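Local coordinates for HTH-type transcriptional repressor NemR (Escherichia coli, PDB 4YZE), which represses transcription of the nemRA-gloA operon by binding the NemR box, and takes part in the response to electrophiles and reactive chlorine species, at residues A[16-20]-A[60-65]; A[11-16]-A[47-51]; A[85-89]-A[192-198]; A[139-144]-A[158-162]. The protein carries 5 engineered substitutions. All coordinates share one frame; numbering follows the deposited sequence.

Contact 1. Residues A[16-20]-A[60-65]; sequences LATGE and AMLERH
Leu16 presses its CD2 methyl onto the backbone of Met61, 3.5 Å from the amide N, and the same methyl also touches Ala60 CB. This is the tight side of the contact. Here Met61, its CG anti to the backbone N (chi1 178°), reaches past Leu16 and lays SD 3.4 Å from Gly19 C, close against a backbone that carries no side chain. The other side is polar and looser. The extended chain of Glu20 brings OE1 to His65 ND1, 2.7 Å away, and the imidazole meets this oxygen from above the carboxylate plane, 49° out of it. OE2 forms only a long salt bridge with Arg64 NH1, and a water fills in, donating to Glu20 OE2 and Met61 O and accepting from Arg64 NH1; the stronger partner of Arg64 is Glu13. With an alanine at Glu20, His65 ND1 is likely to be left without its acceptor and the water without one of its three partners. The short segments' axes cross at 90°, 9.5 Å apart. The His65 side chain lies about 6 Å from that of Cys108, central to the response to reactive chlorine species. Such a crossing joins the first helix of a TetR-type DNA-binding domain to the helix leading out.

Contact 2. Residues A[11-16]-A[47-51]; sequences TREHLL and FYHYF
Leu15 pushes its CD1 methyl into a hollow walled by three aromatic rings of residues 47-51. Leu15 CD1 lies 4.0 Å from Tyr50 CD2 and equally far from Phe51 CE2, with Phe47 CD1 only slightly more distant. It reaches Phe51 at the ring edge, near the plane, whereas it approaches the other two rings obliquely. The rim of Phe51 is itself a bump: with CG anti to the carbonyl carbon (chi1 -55°), the ring projects back toward helix 10-26 and its CZ enters the notch between Leu16 and Arg12, 3.7 Å from Leu16 CD2 and 3.9 Å from Arg12 CG. The extended chain of Arg12 carries its guanidinium past that rim, so that Phe51 CE1 sits over one guanidinium face, off centre; the two planes stand 42° apart, too inclined for a flat stack. Tyr50 closes the opposite end of the contact. Arg12 CB lies over one face of the Tyr50 ring, and Thr11 CG2 comes obliquely to Tyr50 CE2 at 3.6 Å. Replacing Tyr50 with an alanine would probably open a gap beside Thr11 and remove one wall of the hollow that holds the Leu15 methyl. No hydrogen bond crosses between the segments, which meet by van der Waals packing. Segment 47-51 ends the predicted helix-turn-helix motif. Leu36 of helix 33-40 also touches Leu15, Leu33 and Leu37 pack on Phe47, and from helix 54-79 Phe57 meets Phe51 edge to face, so the end of helix 44-50 sits between helix 10-26, helix 33-40 and helix 54-79.

Contact 3. Residues A[85-89]-A[192-198]; sequences RDRIL and VKNIIAT
Arg85 reaches from helix 84-97 to the unwinding C-terminal end of helix 183-195, and its side chain carries most of the contact. From CB the chain runs out fully extended, with CG opposite the backbone N (chi1 -179°), and this straight course delivers the guanidinium to the carbonyls at the end of the other helix. CG comes within 3.9 Å of Ile196 O. CD is nearer to that oxygen and also touches the Thr198 methyl, CG2, at 3.6 Å. NE then donates to Ile196 O over 2.7 Å, the carbonyl oxygen lying 21° out of the guanidinium plane. At the tip the two terminal nitrogens divide: NH1 lies against Thr198 CG2, while NH2 donates to Lys193 O at 3.0 Å; the oxygen lies almost in the guanidinium plane, and the N-H meets a carbonyl lone pair. The flat group is also sandwiched, with Leu89 CD1 of its own helix over one face and Thr198 CG2 over the opposite one, both offset toward the rim. Two bonds and two covered faces together restrict its rotation. Farther along, Leu89 CD2 meets Val192 CG1 at 3.8 Å, and Leu89 CD1 rests on the aliphatic CG of Lys193. Ile88 and Ile196 turn inward, where Leu152 touches both, and Ile195 packs on Ile195 of the second subunit. The chemistry is that of an arginine bound to main-chain oxygens where a helix finishes: its positive charge would probably interact favourably with the negative end of the helix dipole.

Contact 4. Residues A[139-144]-A[158-162]; sequences LSQALE and PLQQA
Pro158 opens helix 158-179 against Ser140 and Glu144, at a crossing of two helices in the all-helical C-terminal domain of a TetR-family regulator. The axes of the short segments approach to 8.1 Å at 126°, a splayed antiparallel pair whose backbones can come close because small residues, Ser140 and Ala162, face each other. The proline ring lies between Ser140 and Glu144: CB sits 3.5 Å from Ser140 OG, and CG touches Glu144 OE2, brought over by the bend of the Glu144 chain at chi2 (66°). The Pro158 carbonyl oxygen takes the CD1 methyl of Leu143 at 3.6 Å while accepting the helical bond from Ala162 N. Leu159 turns outward, although its CB still brushes Ser140 OG. That hydroxyl also lies near Leu159 N, but the angle is too poor for a hydrogen bond. Gln160 faces away from helix 122-148, and its carbonyl oxygen accepts from Asn187 ND2 of the second subunit. With Gln161 the segment returns to the contact: its chain bends at chi2, and CG rests 3.8 Å from Leu143 CD1. Beyond the two segments, Phe154 and Ile196 touch both Gln161 and Leu143, while Ile88 of helix 84-97 reaches Leu143, tying this crossing into the interior of the domain. Ala162 completes the walk. The Ala162 methyl rests against the first turn of segment 139-144, near Leu139 CB on one flank and Leu143 CD1 on another, and its closest approach is CB to the backbone N of Ser140, 3.5 Å.

Contacts 1 and 2 share Leu16 and helix 10-26 in the DNA-binding domain, and the salt bridge of Glu13 with Arg64 joins them directly. Contacts 3 and 4 lie on the other side of the chain's centre, meet through Ile88 and Ile196 on Leu143, and both touch the second subunit. Each contact has a buried side, built on Leu16 and Met61, on Leu15, Phe47 and Phe51, on Ile88, Val192 and Ile196, and on Leu139, Leu143 and Ala162; contacts 3 and 4 also include exposed residues, Lys193, Thr198 and Leu159. Contact 2 is chiefly aromatic and aliphatic, with one arginine against a ring, and contact 4 close-packed around small residues. Contact 1 adds a carboxylate-histidine bond, contact 3 arginine-carbonyl bonds.

Contact 1. Residues A[16-20]-A[60-65]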
loop_
_atom_site.group_PDB
_atom_site.type_symbol
_atom_site.label_atom_id
_atom_site.label_comp_id
_atom_site.label_asym_id
_atom_site.label_seq_id
_atom_site.Cartn_x
_atom_site.Cartn_y
_atom_site.Cartn_z
ATOM N N LEU A 16 -3.556 -3.314 25.333
ATOM C CA LEU A 16 -3.107 -2.657 24.111
ATOM C C LEU A 16 -2.257 -3.606 23.269
ATOM O O LEU A 16 -2.470 -3.733 22.062
ATOM C CB LEU A 16 -2.350 -1.374 24.441
ATOM C CG LEU A 16 -3.235 -0.306 25.091
ATOM C CD1 LEU A 16 -2.395 0.837 25.650
ATOM C CD2 LEU A 16 -4.277 0.232 24.099
ATOM N N ALA A 17 -1.337 -4.310 23.928
ATOM C CA ALA A 17 -0.431 -5.242 23.250
ATOM C C ALA A 17 -1.197 -6.375 22.584
ATOM O O ALA A 17 -0.954 -6.708 21.420
ATOM C CB ALA A 17 0.597 -5.796 24.227
ATOM N N THR A 18 -2.115 -6.970 23.341
ATOM C CA THR A 18 -2.959 -8.040 22.822
ATOM C C THR A 18 -3.750 -7.539 21.618
ATOM O O THR A 18 -3.806 -8.210 20.587
ATOM C CB THR A 18 -3.938 -8.530 23.887
ATOM O OG1 THR A 18 -3.229 -8.773 25.110
ATOM C CG2 THR A 18 -4.626 -9.809 23.428
ATOM N N GLY A 19 -4.347 -6.352 21.752
ATOM C CA GLY A 19 -5.119 -5.759 20.674
ATOM C C GLY A 19 -4.299 -5.565 19.414
ATOM O O GLY A 19 -4.797 -5.775 18.305
ATOM N N GLU A 20 -3.041 -5.167 19.579
ATOM C CA GLU A 20 -2.176 -4.966 18.420
ATOM C C GLU A 20 -1.921 -6.293 17.703
ATOM O O GLU A 20 -2.110 -6.381 16.489
ATOM C CB GLU A 20 -0.867 -4.263 18.806
ATOM C CG GLU A 20 0.106 -4.087 17.633
ATOM C CD GLU A 20 1.203 -3.079 17.904
ATOM O OE1 GLU A 20 2.129 -2.988 17.070
ATOM O OE2 GLU A 20 1.139 -2.368 18.933
ATOM N N ALA A 60 -5.872 4.523 21.310
ATOM C CA ALA A 60 -4.801 4.287 22.265
ATOM C C ALA A 60 -3.810 3.246 21.735
ATOM O O ALA A 60 -2.584 3.421 21.867
ATOM C CB ALA A 60 -5.373 3.855 23.609
ATOM N N MET A 61 -4.337 2.176 21.136
ATOM C CA MET A 61 -3.500 1.142 20.535
ATOM C C MET A 61 -2.585 1.733 19.468
ATOM O O MET A 61 -1.368 1.521 19.490
ATOM C CB MET A 61 -4.364 0.054 19.905
ATOM C CG MET A 61 -3.574 -1.051 19.197
ATOM S SD MET A 61 -4.659 -2.291 18.413
ATOM C CE MET A 61 -5.173 -1.377 16.940
ATOM N N LEU A 62 -3.167 2.486 18.541
ATOM C CA LEU A 62 -2.384 3.041 17.444
ATOM C C LEU A 62 -1.355 4.014 17.989
ATOM O O LEU A 62 -0.197 3.987 17.567
ATOM C CB LEU A 62 -3.282 3.736 16.422
ATOM C CG LEU A 62 -4.109 2.830 15.514
ATOM C CD1 LEU A 62 -4.950 3.653 14.548
ATOM C CD2 LEU A 62 -3.196 1.923 14.744
ATOM N N GLU A 63 -1.776 4.868 18.922
ATOM C CA GLU A 63 -0.882 5.889 19.471
ATOM C C GLU A 63 0.293 5.210 20.143
ATOM O O GLU A 63 1.426 5.649 20.000
ATOM C CB GLU A 63 -1.618 6.816 20.448
ATOM C CG GLU A 63 -2.522 7.833 19.761
ATOM C CD GLU A 63 -3.436 8.566 20.730
ATOM O OE1 GLU A 63 -3.427 8.228 21.933
ATOM O OE2 GLU A 63 -4.166 9.481 20.285
ATOM N N ARG A 64 0.021 4.115 20.848
ATOM C CA ARG A 64 1.077 3.337 21.465
ATOM C C ARG A 64 2.004 2.806 20.380
ATOM O O ARG A 64 3.213 3.007 20.435
ATOM C CB ARG A 64 0.499 2.180 22.295
ATOM C CG ARG A 64 1.541 1.163 22.760
ATOM C CD ARG A 64 0.974 0.220 23.824
ATOM N NE ARG A 64 1.951 -0.756 24.310
ATOM C CZ ARG A 64 2.243 -1.895 23.686
ATOM N NH1 ARG A 64 1.650 -2.199 22.535
ATOM N NH2 ARG A 64 3.139 -2.730 24.198
ATOM N N HIS A 65 1.427 2.148 19.382
ATOM C CA HIS A 65 2.201 1.573 18.294
ATOM C C HIS A 65 3.079 2.603 17.567
ATOM O O HIS A 65 4.241 2.335 17.280
ATOM C CB HIS A 65 1.265 0.917 17.289
ATOM C CG HIS A 65 1.925 0.564 15.997
ATOM N ND1 HIS A 65 2.562 -0.640 15.795
ATOM C CD2 HIS A 65 2.047 1.253 14.838
ATOM C CE1 HIS A 65 3.048 -0.679 14.567
ATOM N NE2 HIS A 65 2.746 0.456 13.965
HETATM O O HOH W 1 -0.186 -0.725 20.607
#

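Contact 2. Residues A[11-16]-A[47-51]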
loop_
_atom_site.group_PDB
_atom_site.type_symbol
_atom_site.label_atom_id
_atom_site.label_comp_id
_atom_site.label_asym_id
_atom_site.label_seq_id
_atom_site.Cartn_x
_atom_site.Cartn_y
_atom_site.Cartn_z
ATOM N N THR A 11 -1.816 -3.735 33.277
ATOM C CA THR A 11 -3.025 -4.273 32.658
ATOM C C THR A 11 -3.344 -3.512 31.376
ATOM O O THR A 11 -3.608 -4.106 30.323
ATOM C CB THR A 11 -4.231 -4.146 33.606
ATOM O OG1 THR A 11 -3.918 -4.747 34.870
ATOM C CG2 THR A 11 -5.463 -4.820 33.006
ATOM N N ARG A 12 -3.323 -2.188 31.482
ATOM C CA ARG A 12 -3.548 -1.311 30.342
ATOM C C ARG A 12 -2.641 -1.654 29.156
ATOM O O ARG A 12 -3.128 -1.817 28.036
ATOM C CB ARG A 12 -3.347 0.145 30.753
ATOM C CG ARG A 12 -4.207 1.111 29.979
ATOM C CD ARG A 12 -3.904 2.548 30.356
ATOM N NE ARG A 12 -4.485 3.484 29.401
ATOM C CZ ARG A 12 -3.905 3.830 28.253
ATOM N NH1 ARG A 12 -2.732 3.308 27.914
ATOM N NH2 ARG A 12 -4.499 4.697 27.439
ATOM N N GLU A 13 -1.336 -1.771 29.398
ATOM C CA GLU A 13 -0.403 -2.139 28.330
ATOM C C GLU A 13 -0.713 -3.536 27.798
ATOM O O GLU A 13 -0.603 -3.797 26.598
ATOM C CB GLU A 13 1.050 -2.082 28.815
ATOM C CG GLU A 13 1.617 -0.678 28.967
ATOM C CD GLU A 13 1.839 0.024 27.632
ATOM O OE1 GLU A 13 2.430 -0.596 26.718
ATOM O OE2 GLU A 13 1.423 1.198 27.502
ATOM N N HIS A 14 -1.106 -4.432 28.697
ATOM C CA HIS A 14 -1.427 -5.793 28.296
ATOM C C HIS A 14 -2.570 -5.824 27.287
ATOM O O HIS A 14 -2.465 -6.504 26.268
ATOM C CB HIS A 14 -1.763 -6.665 29.499
ATOM C CG HIS A 14 -1.948 -8.105 29.153
ATOM N ND1 HIS A 14 -1.098 -8.780 28.293
ATOM C CD2 HIS A 14 -2.884 -9.005 29.528
ATOM C CE1 HIS A 14 -1.502 -10.023 28.163
ATOM N NE2 HIS A 14 -2.588 -10.192 28.905
ATOM N N LEU A 15 -3.649 -5.092 27.568
ATOM C CA LEU A 15 -4.767 -4.991 26.629
ATOM C C LEU A 15 -4.314 -4.402 25.280
ATOM O O LEU A 15 -4.642 -4.927 24.212
ATOM C CB LEU A 15 -5.888 -4.133 27.220
ATOM C CG LEU A 15 -6.771 -4.754 28.308
ATOM C CD1 LEU A 15 -7.610 -3.693 28.997
ATOM C CD2 LEU A 15 -7.666 -5.845 27.739
ATOM N N LEU A 16 -3.556 -3.314 25.333
ATOM C CA LEU A 16 -3.107 -2.657 24.111
ATOM C C LEU A 16 -2.257 -3.606 23.269
ATOM O O LEU A 16 -2.470 -3.733 22.062
ATOM C CB LEU A 16 -2.350 -1.374 24.441
ATOM C CG LEU A 16 -3.235 -0.306 25.091
ATOM C CD1 LEU A 16 -2.395 0.837 25.650
ATOM C CD2 LEU A 16 -4.277 0.232 24.099
ATOM N N PHE A 47 -11.835 -3.760 31.280
ATOM C CA PHE A 47 -11.645 -3.123 29.986
ATOM C C PHE A 47 -12.360 -1.782 29.969
ATOM O O PHE A 47 -11.786 -0.752 29.596
ATOM C CB PHE A 47 -12.170 -4.002 28.849
ATOM C CG PHE A 47 -12.169 -3.312 27.507
ATOM C CD1 PHE A 47 -11.000 -3.223 26.754
ATOM C CD2 PHE A 47 -13.331 -2.730 27.005
ATOM C CE1 PHE A 47 -10.993 -2.566 25.517
ATOM C CE2 PHE A 47 -13.337 -2.075 25.779
ATOM C CZ PHE A 47 -12.162 -1.991 25.029
ATOM N N TYR A 48 -13.618 -1.803 30.388
ATOM C CA TYR A 48 -14.448 -0.613 30.362
ATOM C C TYR A 48 -14.023 0.417 31.412
ATOM O O TYR A 48 -14.428 1.577 31.348
ATOM C CB TYR A 48 -15.932 -0.999 30.476
ATOM C CG TYR A 48 -16.512 -1.425 29.144
ATOM C CD1 TYR A 48 -16.465 -0.566 28.044
ATOM C CD2 TYR A 48 -17.088 -2.677 28.975
ATOM C CE1 TYR A 48 -16.981 -0.939 26.815
ATOM C CE2 TYR A 48 -17.617 -3.060 27.748
ATOM C CZ TYR A 48 -17.556 -2.184 26.670
ATOM O OH TYR A 48 -18.064 -2.542 25.440
ATOM N N HIS A 49 -13.195 -0.012 32.364
ATOM C CA HIS A 49 -12.553 0.902 33.310
ATOM C C HIS A 49 -11.422 1.706 32.639
ATOM O O HIS A 49 -11.165 2.860 32.989
ATOM C CB HIS A 49 -12.018 0.126 34.523
ATOM C CG HIS A 49 -11.084 0.917 35.389
ATOM N ND1 HIS A 49 -9.738 0.633 35.485
ATOM C CD2 HIS A 49 -11.300 1.985 36.194
ATOM C CE1 HIS A 49 -9.165 1.492 36.311
ATOM N NE2 HIS A 49 -10.091 2.323 36.755
ATOM N N TYR A 50 -10.747 1.092 31.673
ATOM C CA TYR A 50 -9.622 1.744 31.009
ATOM C C TYR A 50 -10.041 2.466 29.740
ATOM O O TYR A 50 -9.518 3.529 29.414
ATOM C CB TYR A 50 -8.519 0.733 30.691
ATOM C CG TYR A 50 -7.862 0.165 31.921
ATOM C CD1 TYR A 50 -7.231 0.997 32.835
ATOM C CD2 TYR A 50 -7.870 -1.198 32.172
ATOM C CE1 TYR A 50 -6.634 0.486 33.968
ATOM C CE2 TYR A 50 -7.269 -1.717 33.301
ATOM C CZ TYR A 50 -6.656 -0.869 34.195
ATOM O OH TYR A 50 -6.059 -1.375 35.321
ATOM N N PHE A 51 -10.987 1.879 29.023
ATOM C CA PHE A 51 -11.351 2.390 27.717
ATOM C C PHE A 51 -12.857 2.493 27.606
ATOM O O PHE A 51 -13.574 1.550 27.940
ATOM C CB PHE A 51 -10.786 1.476 26.624
ATOM C CG PHE A 51 -9.301 1.276 26.721
ATOM C CD1 PHE A 51 -8.427 2.250 26.258
ATOM C CD2 PHE A 51 -8.778 0.121 27.273
ATOM C CE1 PHE A 51 -7.059 2.075 26.347
ATOM C CE2 PHE A 51 -7.409 -0.063 27.365
ATOM C CZ PHE A 51 -6.552 0.912 26.900
#

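Contact 3. Residues A[85-89]-A[192-198]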
loop_
_atom_site.group_PDB
_atom_site.type_symbol
_atom_site.label_atom_id
_atom_site.label_comp_id
_atom_site.label_asym_id
_atom_site.label_seq_id
_atom_site.Cartn_x
_atom_site.Cartn_y
_atom_site.Cartn_z
ATOM N N ARG A 85 23.314 8.819 4.918
ATOM C CA ARG A 85 22.934 7.989 3.792
ATOM C C ARG A 85 22.845 6.531 4.259
ATOM O O ARG A 85 21.862 5.843 3.946
ATOM C CB ARG A 85 23.896 8.143 2.614
ATOM C CG ARG A 85 23.509 7.300 1.410
ATOM C CD ARG A 85 24.340 7.602 0.189
ATOM N NE ARG A 85 24.011 6.721 -0.929
ATOM C CZ ARG A 85 24.453 5.470 -1.054
ATOM N NH1 ARG A 85 25.240 4.933 -0.128
ATOM N NH2 ARG A 85 24.110 4.748 -2.112
ATOM N N ASP A 86 23.850 6.075 5.017
ATOM C CA ASP A 86 23.851 4.716 5.557
ATOM C C ASP A 86 22.599 4.448 6.390
ATOM O O ASP A 86 22.015 3.358 6.343
ATOM C CB ASP A 86 25.075 4.487 6.441
ATOM C CG ASP A 86 26.387 4.648 5.690
ATOM O OD1 ASP A 86 26.425 4.398 4.461
ATOM O OD2 ASP A 86 27.388 5.011 6.350
ATOM N N ARG A 87 22.195 5.443 7.169
ATOM C CA ARG A 87 21.056 5.272 8.059
ATOM C C ARG A 87 19.750 5.169 7.280
ATOM O O ARG A 87 18.903 4.342 7.582
ATOM C CB ARG A 87 21.010 6.400 9.086
ATOM C CG ARG A 87 22.194 6.358 10.042
ATOM C CD ARG A 87 22.266 7.631 10.864
ATOM N NE ARG A 87 23.624 7.904 11.322
ATOM C CZ ARG A 87 23.943 8.838 12.212
ATOM N NH1 ARG A 87 22.995 9.593 12.755
ATOM N NH2 ARG A 87 25.210 9.009 12.564
ATOM N N ILE A 88 19.606 5.994 6.256
ATOM C CA ILE A 88 18.443 5.890 5.394
ATOM C C ILE A 88 18.365 4.524 4.708
ATOM O O ILE A 88 17.287 3.909 4.683
ATOM C CB ILE A 88 18.399 7.035 4.389
ATOM C CG1 ILE A 88 18.033 8.319 5.128
ATOM C CG2 ILE A 88 17.375 6.765 3.298
ATOM C CD1 ILE A 88 18.236 9.574 4.316
ATOM N N LEU A 89 19.489 4.028 4.184
ATOM C CA LEU A 89 19.484 2.719 3.554
ATOM C C LEU A 89 19.092 1.645 4.569
ATOM O O LEU A 89 18.447 0.655 4.218
ATOM C CB LEU A 89 20.843 2.396 2.928
ATOM C CG LEU A 89 21.281 3.360 1.826
ATOM C CD1 LEU A 89 22.579 2.913 1.194
ATOM C CD2 LEU A 89 20.209 3.513 0.765
ATOM N N VAL A 192 16.512 3.152 -4.037
ATOM C CA VAL A 192 16.899 4.188 -3.080
ATOM C C VAL A 192 18.414 4.446 -3.106
ATOM O O VAL A 192 18.860 5.609 -3.055
ATOM C CB VAL A 192 16.442 3.836 -1.659
ATOM C CG1 VAL A 192 16.966 4.853 -0.654
ATOM C CG2 VAL A 192 14.910 3.754 -1.590
ATOM N N LYS A 193 19.197 3.367 -3.184
ATOM C CA LYS A 193 20.659 3.474 -3.277
ATOM C C LYS A 193 21.087 4.351 -4.435
ATOM O O LYS A 193 22.099 5.043 -4.357
ATOM C CB LYS A 193 21.301 2.100 -3.460
ATOM C CG LYS A 193 21.589 1.361 -2.162
ATOM C CD LYS A 193 22.159 -0.036 -2.431
ATOM C CE LYS A 193 22.312 -0.803 -1.128
ATOM N NZ LYS A 193 22.576 -2.255 -1.347
ATOM N N ASN A 194 20.320 4.317 -5.517
ATOM C CA ASN A 194 20.668 5.091 -6.702
ATOM C C ASN A 194 20.121 6.527 -6.629
ATOM O O ASN A 194 20.727 7.459 -7.139
ATOM C CB ASN A 194 20.164 4.371 -7.956
ATOM C CG ASN A 194 20.766 4.925 -9.230
ATOM O OD1 ASN A 194 20.081 5.570 -10.029
ATOM N ND2 ASN A 194 22.059 4.682 -9.426
ATOM N N ILE A 195 18.977 6.696 -5.976
ATOM C CA ILE A 195 18.316 7.998 -5.899
ATOM C C ILE A 195 18.955 8.888 -4.831
ATOM O O ILE A 195 19.158 10.084 -5.048
ATOM C CB ILE A 195 16.798 7.829 -5.626
ATOM C CG1 ILE A 195 16.114 7.227 -6.852
ATOM C CG2 ILE A 195 16.163 9.153 -5.299
ATOM C CD1 ILE A 195 16.495 7.945 -8.145
ATOM N N ILE A 196 19.231 8.299 -3.666
ATOM C CA ILE A 196 19.910 8.990 -2.574
ATOM C C ILE A 196 21.371 8.585 -2.683
ATOM O O ILE A 196 21.779 7.565 -2.115
ATOM C CB ILE A 196 19.346 8.579 -1.176
ATOM C CG1 ILE A 196 17.825 8.706 -1.145
ATOM C CG2 ILE A 196 19.989 9.422 -0.059
ATOM C CD1 ILE A 196 17.284 10.101 -1.469
ATOM N N ALA A 197 22.149 9.369 -3.435
ATOM C CA ALA A 197 23.505 8.969 -3.819
ATOM C C ALA A 197 24.574 9.559 -2.926
ATOM O O ALA A 197 24.354 10.540 -2.219
ATOM C CB ALA A 197 23.797 9.348 -5.271
ATOM N N THR A 198 25.758 8.973 -3.002
ATOM C CA THR A 198 26.921 9.584 -2.397
ATOM C C THR A 198 27.341 10.722 -3.317
ATOM O O THR A 198 27.267 10.594 -4.541
ATOM C CB THR A 198 28.051 8.571 -2.226
ATOM O OG1 THR A 198 28.437 8.074 -3.513
ATOM C CG2 THR A 198 27.572 7.404 -1.371
#

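Contact 4. Residues A[139-144]-A[158-162]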
loop_
_atom_site.group_PDB
_atom_site.type_symbol
_atom_site.label_atom_id
_atom_site.label_comp_id
_atom_site.label_asym_id
_atom_site.label_seq_id
_atom_site.Cartn_x
_atom_site.Cartn_y
_atom_site.Cartn_z
ATOM N N LEU A 139 12.388 11.036 8.205
ATOM C CA LEU A 139 13.123 10.778 6.968
ATOM C C LEU A 139 13.561 12.093 6.321
ATOM O O LEU A 139 14.672 12.200 5.793
ATOM C CB LEU A 139 12.257 9.975 5.993
ATOM C CG LEU A 139 11.932 8.534 6.389
ATOM C CD1 LEU A 139 10.842 7.948 5.491
ATOM C CD2 LEU A 139 13.172 7.666 6.347
ATOM N N SER A 140 12.680 13.083 6.376
ATOM C CA SER A 140 12.939 14.409 5.828
ATOM C C SER A 140 14.100 15.086 6.539
ATOM O O SER A 140 14.967 15.676 5.888
ATOM C CB SER A 140 11.701 15.288 5.966
ATOM O OG SER A 140 11.873 16.483 5.245
ATOM N N GLN A 141 14.116 15.002 7.868
ATOM C CA GLN A 141 15.189 15.618 8.637
ATOM C C GLN A 141 16.529 14.937 8.314
ATOM O O GLN A 141 17.564 15.612 8.177
ATOM C CB GLN A 141 14.876 15.569 10.134
ATOM C CG GLN A 141 15.831 16.387 10.994
ATOM C CD GLN A 141 15.879 17.869 10.600
ATOM O OE1 GLN A 141 14.912 18.609 10.811
ATOM N NE2 GLN A 141 17.011 18.307 10.022
ATOM N N ALA A 142 16.497 13.608 8.162
ATOM C CA ALA A 142 17.701 12.841 7.815
ATOM C C ALA A 142 18.250 13.278 6.467
ATOM O O ALA A 142 19.468 13.421 6.301
ATOM C CB ALA A 142 17.411 11.332 7.798
ATOM N N LEU A 143 17.356 13.469 5.498
ATOM C CA LEU A 143 17.776 13.893 4.169
ATOM C C LEU A 143 18.445 15.273 4.227
ATOM O O LEU A 143 19.483 15.484 3.599
ATOM C CB LEU A 143 16.605 13.892 3.188
ATOM C CG LEU A 143 16.038 12.500 2.849
ATOM C CD1 LEU A 143 14.633 12.629 2.305
ATOM C CD2 LEU A 143 16.929 11.747 1.856
ATOM N N GLU A 144 17.846 16.194 4.980
ATOM C CA GLU A 144 18.353 17.561 5.086
ATOM C C GLU A 144 19.720 17.557 5.775
ATOM O O GLU A 144 20.670 18.163 5.277
ATOM C CB GLU A 144 17.350 18.442 5.837
ATOM C CG GLU A 144 17.816 19.864 6.111
ATOM C CD GLU A 144 18.000 20.686 4.849
ATOM O OE1 GLU A 144 18.670 21.742 4.921
ATOM O OE2 GLU A 144 17.474 20.290 3.788
ATOM N N PRO A 158 13.497 18.090 0.661
ATOM C CA PRO A 158 13.584 16.967 1.606
ATOM C C PRO A 158 12.217 16.344 1.893
ATOM O O PRO A 158 12.071 15.106 1.869
ATOM C CB PRO A 158 14.115 17.627 2.882
ATOM C CG PRO A 158 14.812 18.870 2.437
ATOM C CD PRO A 158 14.109 19.331 1.190
ATOM N N LEU A 159 11.223 17.190 2.161
ATOM C CA LEU A 159 9.881 16.681 2.483
ATOM C C LEU A 159 9.297 15.922 1.305
ATOM O O LEU A 159 8.814 14.796 1.460
ATOM C CB LEU A 159 8.933 17.817 2.900
ATOM C CG LEU A 159 7.595 17.338 3.481
ATOM C CD1 LEU A 159 7.824 16.416 4.685
ATOM C CD2 LEU A 159 6.688 18.504 3.859
ATOM N N GLN A 160 9.347 16.538 0.128
ATOM C CA GLN A 160 8.915 15.872 -1.096
ATOM C C GLN A 160 9.615 14.518 -1.237
ATOM O O GLN A 160 8.971 13.487 -1.456
ATOM C CB GLN A 160 9.218 16.753 -2.311
ATOM N N GLN A 161 10.931 14.510 -1.069
ATOM C CA GLN A 161 11.665 13.268 -1.267
ATOM C C GLN A 161 11.332 12.299 -0.149
ATOM O O GLN A 161 11.223 11.103 -0.393
ATOM C CB GLN A 161 13.182 13.508 -1.376
ATOM C CG GLN A 161 14.003 12.219 -1.435
ATOM C CD GLN A 161 13.689 11.363 -2.663
ATOM O OE1 GLN A 161 13.096 10.275 -2.559
ATOM N NE2 GLN A 161 14.088 11.847 -3.826
ATOM N N ALA A 162 11.154 12.804 1.070
ATOM C CA ALA A 162 10.775 11.918 2.180
ATOM C C ALA A 162 9.429 11.228 1.947
ATOM O O ALA A 162 9.246 10.080 2.334
ATOM C CB ALA A 162 10.752 12.676 3.508
#